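PDB 3SLR: BF1531-like N-terminal domain-containing protein from Bacteroides fragilis, which is the N-terminal part of a longer protein of unknown function, binds magnesium in its phosphatase domain and may hydrolyse ester bonds. Local coordinates for residues A[156-159]-A[160-163]. Residues are numbered along the deposited sequence; the frame is centred on the assembly and turned at random.
Sequences YELM and NISQ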
ATOM      1  N   TYR A 156     -17.587   4.369   3.127  1.00 14.78           N
ATOM      2  CA  TYR A 156     -18.248   3.544   2.119  1.00 16.69           C
ATOM      3  C   TYR A 156     -18.531   4.352   0.855  1.00 17.71           C
ATOM      4  O   TYR A 156     -18.172   3.941  -0.247  1.00 14.75           O
ATOM      5  CB  TYR A 156     -19.538   2.928   2.674  1.00 15.13           C
ATOM      6  CG  TYR A 156     -20.376   2.215   1.626  1.00 18.59           C
ATOM      7  CD1 TYR A 156     -19.898   1.086   0.967  1.00 21.81           C
ATOM      8  CD2 TYR A 156     -21.647   2.679   1.300  1.00 22.78           C
ATOM      9  CE1 TYR A 156     -20.664   0.440   0.002  1.00 21.50           C
ATOM     10  CE2 TYR A 156     -22.418   2.047   0.346  1.00 27.33           C
ATOM     11  CZ  TYR A 156     -21.922   0.930  -0.300  1.00 27.35           C
ATOM     12  OH  TYR A 156     -22.703   0.317  -1.244  1.00 32.50           O
ATOM     13  N   GLU A 157     -19.159   5.511   1.015  1.00 18.07           N
ATOM     14  CA  GLU A 157     -19.494   6.336  -0.145  1.00 16.95           C
ATOM     15  C   GLU A 157     -18.261   6.899  -0.852  1.00 16.10           C
ATOM     16  O   GLU A 157     -18.280   7.104  -2.059  1.00 15.56           O
ATOM     17  CB  GLU A 157     -20.450   7.468   0.246  1.00 14.77           C
ATOM     18  CG  GLU A 157     -21.817   6.979   0.717  1.00 21.03           C
ATOM     19  CD  GLU A 157     -22.570   6.164  -0.333  1.00 27.22           C
ATOM     20  OE1 GLU A 157     -22.158   6.143  -1.518  1.00 26.90           O
ATOM     21  OE2 GLU A 157     -23.587   5.538   0.035  1.00 28.24           O
ATOM     22  N   LEU A 158     -17.186   7.149  -0.104  1.00 14.44           N
ATOM     23  CA  LEU A 158     -15.935   7.566  -0.723  1.00 16.44           C
ATOM     24  C   LEU A 158     -15.458   6.520  -1.709  1.00 16.37           C
ATOM     25  O   LEU A 158     -14.937   6.846  -2.773  1.00 16.07           O
ATOM     26  CB  LEU A 158     -14.847   7.803   0.326  1.00 16.73           C
ATOM     27  CG  LEU A 158     -14.814   9.158   1.018  1.00 22.34           C
ATOM     28  CD1 LEU A 158     -13.774   9.107   2.133  1.00 21.79           C
ATOM     29  CD2 LEU A 158     -14.494  10.264   0.006  1.00 16.66           C
HETATM   30  N   MSE A 159     -15.622   5.250  -1.363  1.00 13.62           N
HETATM   31  CA  MSE A 159     -15.207   4.210  -2.298  1.00 14.28           C
HETATM   32  C   MSE A 159     -16.056   4.234  -3.570  1.00 15.47           C
HETATM   33  O   MSE A 159     -15.544   4.042  -4.683  1.00 17.33           O
HETATM   34  CB  MSE A 159     -15.229   2.843  -1.623  1.00 14.08           C
HETATM   35  CG  MSE A 159     -14.244   2.778  -0.479  1.00 13.22           C
HETATM   36 SE   MSE A 159     -13.958   0.937   0.138  1.00 31.00          SE
HETATM   37  CE  MSE A 159     -12.814   1.351   1.689  1.00 19.55           C
ATOM     38  N   ASN A 160     -17.351   4.483  -3.408  1.00 15.61           N
ATOM     39  CA  ASN A 160     -18.234   4.632  -4.556  1.00 17.13           C
ATOM     40  C   ASN A 160     -17.852   5.839  -5.414  1.00 18.21           C
ATOM     41  O   ASN A 160     -17.902   5.769  -6.641  1.00 19.04           O
ATOM     42  CB  ASN A 160     -19.700   4.682  -4.119  1.00 18.25           C
ATOM     43  CG  ASN A 160     -20.163   3.371  -3.495  1.00 21.64           C
ATOM     44  OD1 ASN A 160     -19.638   2.304  -3.818  1.00 24.94           O
ATOM     45  ND2 ASN A 160     -21.142   3.447  -2.592  1.00 22.24           N
ATOM     46  N   ILE A 161     -17.438   6.935  -4.781  1.00 17.53           N
ATOM     47  CA  ILE A 161     -16.932   8.071  -5.550  1.00 17.82           C
ATOM     48  C   ILE A 161     -15.708   7.669  -6.381  1.00 18.11           C
ATOM     49  O   ILE A 161     -15.601   8.039  -7.553  1.00 18.76           O
ATOM     50  CB  ILE A 161     -16.610   9.288  -4.658  1.00 15.25           C
ATOM     51  CG1 ILE A 161     -17.901   9.884  -4.094  1.00 15.99           C
ATOM     52  CG2 ILE A 161     -15.846  10.362  -5.446  1.00 16.49           C
ATOM     53  CD1 ILE A 161     -17.649  10.986  -3.089  1.00 19.41           C
ATOM     54  N   SER A 162     -14.801   6.886  -5.798  1.00 17.14           N
ATOM     55  CA  SER A 162     -13.615   6.460  -6.552  1.00 17.05           C
ATOM     56  C   SER A 162     -13.975   5.597  -7.753  1.00 17.61           C
ATOM     57  O   SER A 162     -13.235   5.558  -8.737  1.00 18.00           O
ATOM     58  CB  SER A 162     -12.583   5.749  -5.661  1.00 14.99           C
ATOM     59  OG  SER A 162     -12.990   4.427  -5.339  1.00 15.25           O
ATOM     60  N   GLN A 163     -15.113   4.914  -7.683  1.00 18.89           N
ATOM     61  CA  GLN A 163     -15.540   4.051  -8.791  1.00 20.23           C
ATOM     62  C   GLN A 163     -16.250   4.843  -9.894  1.00 23.93           C
ATOM     63  O   GLN A 163     -16.405   4.360 -11.018  1.00 30.33           O
ATOM     64  CB  GLN A 163     -16.426   2.913  -8.273  1.00 19.18           C
ATOM     65  CG  GLN A 163     -15.657   1.920  -7.420  1.00 19.33           C
ATOM     66  CD  GLN A 163     -16.533   0.881  -6.758  1.00 23.06           C
ATOM     67  OE1 GLN A 163     -17.667   0.634  -7.177  1.00 27.76           O
ATOM     68  NE2 GLN A 163     -16.008   0.259  -5.707  1.00 23.39           N
TER
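With CG beside the backbone N (chi1 -65°), Asn-160 swings its amide back along alpha-helix 147-164 toward Glu-157, whose chain bends at chi2 (-60°) and brings OE1 within reach of it. Asn-160 ND2 donates to Glu-157 OE1 at 3.1 Å, an i to i+3 hydrogen bond on the helix surface that is nearly straight at the hydrogen. The acceptor lies almost in the plane of the amide, whereas the donor stands well above the carboxylate plane, the two flat groups being turned 63° against each other. The same nitrogen, i+4 from Tyr-156, sits over one face of its ring, displaced toward the rim, over the CE2-CZ bond, 3.5 Å from Tyr-156 CZ. Ring and amide are steeply inclined, so this is an N-to-face approach with no stacking of the planes. The backbone keeps its alpha-helical i to i+4 bonds, with Ile-161 N 2.9 Å from Glu-157 O and Ser-162 N 3.0 Å from Leu-158 O. Leu-158 and Ile-161 are buried; Ile-161 packs on Leu-109 and Val-112 of helix 104-118 and on Phe-168 of the outermost strand 168-171, joining the helix to the five-stranded parallel sheet of the FkbH N-terminal domain. Near the helix's C-terminal end, Met-159 O, from a selenomethionine, accepts a weak bond from Gln-163 N and a second bond from the side chain of Ser-162, whose OG lies 2.7 Å from that oxygen.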